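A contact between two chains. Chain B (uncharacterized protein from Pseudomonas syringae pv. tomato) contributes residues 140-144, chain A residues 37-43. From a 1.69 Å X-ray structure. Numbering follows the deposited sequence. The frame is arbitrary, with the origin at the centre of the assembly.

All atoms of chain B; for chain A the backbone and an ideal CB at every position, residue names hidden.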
ATOM      1  N   ARG B 140      -3.716  -2.682  -8.355  1.00 10.57           N
ATOM      2  CA  ARG B 140      -3.149  -3.838  -9.011  1.00 11.11           C
ATOM      3  C   ARG B 140      -4.210  -4.913  -9.132  1.00 10.06           C
ATOM      4  O   ARG B 140      -4.943  -5.208  -8.176  1.00 10.66           O
ATOM      5  CB  ARG B 140      -1.986  -4.377  -8.163  1.00 11.56           C
ATOM      6  CG  ARG B 140      -0.956  -3.334  -7.723  1.00 11.96           C
ATOM      7  CD  ARG B 140      -0.047  -3.901  -6.623  1.00 12.35           C
ATOM      8  NE  ARG B 140       1.210  -3.142  -6.527  1.00 10.79           N
ATOM      9  CZ  ARG B 140       2.307  -3.591  -5.921  1.00 13.03           C
ATOM     10  NH1 ARG B 140       2.299  -4.752  -5.288  1.00  9.98           N
ATOM     11  NH2 ARG B 140       3.402  -2.856  -5.928  1.00 10.50           N
ATOM     12  N   PHE B 141      -4.288  -5.518 -10.309  1.00  9.85           N
ATOM     13  CA  PHE B 141      -5.271  -6.574 -10.557  1.00  9.77           C
ATOM     14  C   PHE B 141      -4.749  -7.423 -11.711  1.00  9.95           C
ATOM     15  O   PHE B 141      -3.638  -7.176 -12.215  1.00  9.74           O
ATOM     16  CB  PHE B 141      -6.612  -5.927 -10.912  1.00 10.46           C
ATOM     17  CG  PHE B 141      -7.789  -6.847 -10.762  1.00 12.12           C
ATOM     18  CD1 PHE B 141      -8.805  -6.834 -11.714  1.00 11.42           C
ATOM     19  CD2 PHE B 141      -7.901  -7.707  -9.676  1.00 11.39           C
ATOM     20  CE1 PHE B 141      -9.907  -7.671 -11.589  1.00 12.04           C
ATOM     21  CE2 PHE B 141      -9.023  -8.559  -9.539  1.00 12.73           C
ATOM     22  CZ  PHE B 141     -10.015  -8.543 -10.492  1.00 12.72           C
HETATM   23  N   MSE B 142      -5.520  -8.421 -12.164  1.00 11.05           N
HETATM   24  CA  MSE B 142      -5.024  -9.275 -13.262  1.00 11.29           C
HETATM   25  C   MSE B 142      -6.008  -9.575 -14.380  1.00 10.35           C
HETATM   26  O   MSE B 142      -5.605 -10.180 -15.363  1.00 11.09           O
HETATM   27  CB  MSE B 142      -4.457 -10.607 -12.724  1.00 13.18           C
HETATM   28  CG  MSE B 142      -5.486 -11.709 -12.480  1.00  9.46           C
HETATM   29 SE   MSE B 142      -6.941 -11.189 -11.276  1.00 16.10          SE
HETATM   30  CE  MSE B 142      -5.858 -11.026  -9.643  1.00  9.90           C
ATOM     31  N   GLN B 143      -7.268  -9.149 -14.256  1.00  8.99           N
ATOM     32  CA  GLN B 143      -8.236  -9.462 -15.312  1.00  9.08           C
ATOM     33  C   GLN B 143      -7.986  -8.555 -16.505  1.00  8.71           C
ATOM     34  O   GLN B 143      -7.788  -7.339 -16.371  1.00  8.78           O
ATOM     35  CB  GLN B 143      -9.680  -9.356 -14.829  1.00  9.18           C
ATOM     36  CG  GLN B 143     -10.064 -10.484 -13.892  1.00 11.82           C
ATOM     37  CD  GLN B 143     -11.493 -10.447 -13.363  1.00  9.43           C
ATOM     38  OE1 GLN B 143     -11.902 -11.361 -12.639  1.00 11.30           O
ATOM     39  NE2 GLN B 143     -12.252  -9.390 -13.695  1.00 11.12           N
ATOM     40  N   SER B 144      -8.007  -9.171 -17.674  1.00 10.29           N
ATOM     41  CA  SER B 144      -7.685  -8.508 -18.904  1.00 11.30           C
ATOM     42  C   SER B 144      -8.787  -7.540 -19.336  1.00 11.60           C
ATOM     43  O   SER B 144      -9.963  -7.727 -19.009  1.00 11.30           O
ATOM     44  CB  SER B 144      -7.526  -9.551 -20.014  1.00 11.16           C
ATOM     45  OG  SER B 144      -7.180  -8.928 -21.241  1.00 17.24           O
TER
ATOM     46  N   UNK A  37     -15.228 -17.452 -17.444  1.00 14.16           N
ATOM     47  CA  UNK A  37     -15.214 -17.424 -15.985  1.00 13.60           C
ATOM     48  C   UNK A  37     -14.358 -16.252 -15.454  1.00 12.88           C
ATOM     49  O   UNK A  37     -13.237 -16.021 -15.939  1.00 13.48           O
ATOM     50  CB  UNK A  37     -14.686 -18.754 -15.444  1.00 13.60           C
ATOM     51  N   UNK A  38     -14.931 -15.493 -14.514  1.00 11.51           N
ATOM     52  CA  UNK A  38     -14.213 -14.459 -13.732  1.00 11.90           C
ATOM     53  C   UNK A  38     -13.566 -15.124 -12.522  1.00 11.29           C
ATOM     54  O   UNK A  38     -14.259 -15.793 -11.746  1.00 11.28           O
ATOM     55  CB  UNK A  38     -15.156 -13.338 -13.289  1.00 11.90           C
ATOM     56  N   UNK A  39     -12.263 -14.924 -12.335  1.00  9.67           N
ATOM     57  CA  UNK A  39     -11.606 -15.517 -11.164  1.00 10.01           C
ATOM     58  C   UNK A  39     -10.925 -14.557 -10.197  1.00 10.59           C
ATOM     59  O   UNK A  39     -10.473 -14.972  -9.131  1.00 10.81           O
ATOM     60  CB  UNK A  39     -10.557 -16.519 -11.650  1.00 10.01           C
ATOM     61  N   UNK A  40     -10.813 -13.288 -10.582  1.00 10.92           N
ATOM     62  CA  UNK A  40     -10.047 -12.332  -9.805  1.00 10.21           C
ATOM     63  C   UNK A  40     -10.770 -11.894  -8.548  1.00  9.35           C
ATOM     64  O   UNK A  40     -11.976 -11.734  -8.550  1.00  9.35           O
ATOM     65  CB  UNK A  40      -9.715 -11.109 -10.662  1.00 10.21           C
ATOM     66  N   UNK A  41     -10.011 -11.651  -7.490  1.00  8.26           N
ATOM     67  CA  UNK A  41     -10.547 -11.123  -6.223  1.00  8.47           C
ATOM     68  C   UNK A  41     -10.050  -9.700  -5.996  1.00  8.76           C
ATOM     69  O   UNK A  41      -9.016  -9.471  -5.322  1.00  7.40           O
ATOM     70  CB  UNK A  41     -10.146 -12.016  -5.047  1.00  8.47           C
ATOM     71  N   UNK A  42     -10.771  -8.719  -6.546  1.00  9.40           N
ATOM     72  CA  UNK A  42     -10.272  -7.347  -6.462  1.00 11.08           C
ATOM     73  C   UNK A  42     -10.106  -6.846  -5.029  1.00 11.86           C
ATOM     74  O   UNK A  42     -10.915  -7.160  -4.138  1.00 12.33           O
ATOM     75  CB  UNK A  42     -11.218  -6.411  -7.217  1.00 11.08           C
ATOM     76  N   UNK A  43      -9.016  -6.126  -4.790  1.00 12.10           N
ATOM     77  CA  UNK A  43      -8.788  -5.580  -3.450  1.00 12.19           C
ATOM     78  C   UNK A  43      -8.018  -6.493  -2.510  1.00 13.25           C
ATOM     79  O   UNK A  43      -7.514  -6.023  -1.486  1.00 13.30           O
ATOM     80  CB  UNK A  43     -10.135  -5.241  -2.808  1.00 12.19           C
TER

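The chain B stretch meets chain A without regular helix or strand on either side, and it offers three side chains in turn: the ring of Phe141(B), the selenium of Met142(B) and the amide of Gln143(B).

Position 37 lies beyond the reach of this stretch, since nothing of the chain B stretch comes within 5.5 Å of its ideal CB. The contact therefore sets no preference, and many residues would do; the deposited one is Ile37(A), which makes no contact here.

At position 38 the CA-to-CB bond points sideways, and the ideal CB stands 3.9 Å from Gln143(B) OE1. That oxygen is an acceptor, so a donor such as serine or asparagine could use it; since the bond points sideways, a side chain that turns past the amide would also be tolerated. The residue is Asp38(A), which does not use it. Its CB remains 3.9 Å from Gln143(B) OE1, a distance of packing rather than bonding, and its OD1 is hydrogen-bonded elsewhere in the structure.

Position 39 also points its CA-to-CB bond sideways, with the ideal CB 5.4 Å from Gln143(B) OE1. Its phi/psi of -121/-9° is open to most residues, so neither the backbone nor chain B singles out one type. Gly39(A) is found; its N is 3.6 Å from Gln143(B) OE1, a contact rather than a hydrogen bond.

Position 40 is the most restrictive. Its CA-to-CB bond points toward chain B, and the ideal CB falls 2.6 Å from Phe141(B) CZ, 2.8 Å from Met142(B) SE and 3.0 Å from Gln143(B) OE1, clashing with all three. The backbone angles, -75/145°, would suit almost any residue, so it is the neighbouring chain that calls for glycine. With Gly40(A) in place, its CA packs 3.6 Å from Met142(B) SE and 3.9 Å from Phe141(B) CZ. This close approach accompanies a hydrogen bond from Gly40(A) N to Gln143(B) OE1, 3.0 Å long with an angle of 148° at the hydrogen. The same oxygen accepts from a water at 2.6 Å, and that water also donates to Gly40(A) O at 2.7 Å, so the glycine backbone is tied to one glutamine amide both directly and through solvent.

Position 41 turns its CA-to-CB bond away from chain B, leaving the side chain free of this contact; a range of residues would serve. Leu41(A) keeps its side chain at least 5.8 Å away, while its backbone N lies 3.8 Å from Phe141(B) CE2, at the ring edge.

At position 42 the CA-to-CB bond points sideways and the ideal CB is 3.9 Å from Phe141(B) CE2, so an apolar side chain would suit the ring; a phi of -61° is compatible with proline among others. Pro42(A) packs its CD 3.8 Å from Phe141(B) CE2, with its N nearer still, 3.5 Å from the same CE2.

Position 43 points away from chain B, but its phi/psi of 89/-18° would jam a CB against the preceding carbonyl oxygen, which calls for glycine. Gly43(A) N donates to a water at 2.8 Å, which in turn donates to Arg140(B) O, also at 2.8 Å.

Chain A, residues 37-43: IDGGLPG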
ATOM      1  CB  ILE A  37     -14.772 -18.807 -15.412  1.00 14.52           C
ATOM      2  CG1 ILE A  37     -15.800 -19.873 -15.838  1.00 17.14           C
ATOM      3  CG2 ILE A  37     -14.579 -18.753 -13.898  1.00 16.75           C
ATOM      4  CD1 ILE A  37     -15.573 -21.245 -15.300  1.00 17.21           C
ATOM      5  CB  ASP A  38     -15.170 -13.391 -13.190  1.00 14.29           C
ATOM      6  CG  ASP A  38     -15.716 -12.461 -14.253  1.00 20.61           C
ATOM      7  OD1 ASP A  38     -15.197 -12.413 -15.386  1.00 15.04           O
ATOM      8  OD2 ASP A  38     -16.687 -11.737 -13.912  1.00 17.01           O
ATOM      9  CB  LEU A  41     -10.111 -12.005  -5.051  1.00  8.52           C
ATOM     10  CG  LEU A  41     -10.424 -13.495  -5.097  1.00  7.54           C
ATOM     11  CD1 LEU A  41      -9.989 -14.102  -3.760  1.00  8.00           C
ATOM     12  CD2 LEU A  41     -11.926 -13.680  -5.310  1.00  7.99           C
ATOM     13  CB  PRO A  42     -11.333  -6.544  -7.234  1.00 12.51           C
ATOM     14  CG  PRO A  42     -12.543  -7.387  -7.196  1.00 17.98           C
ATOM     15  CD  PRO A  42     -12.052  -8.790  -7.285  1.00 11.51           C
TER
HETATM   16  O   HOH W   1     -13.359 -10.641 -10.606  1.00 14.48           O
HETATM   17  O   HOH W   2      -7.400  -5.253  -6.932  1.00 16.96           O
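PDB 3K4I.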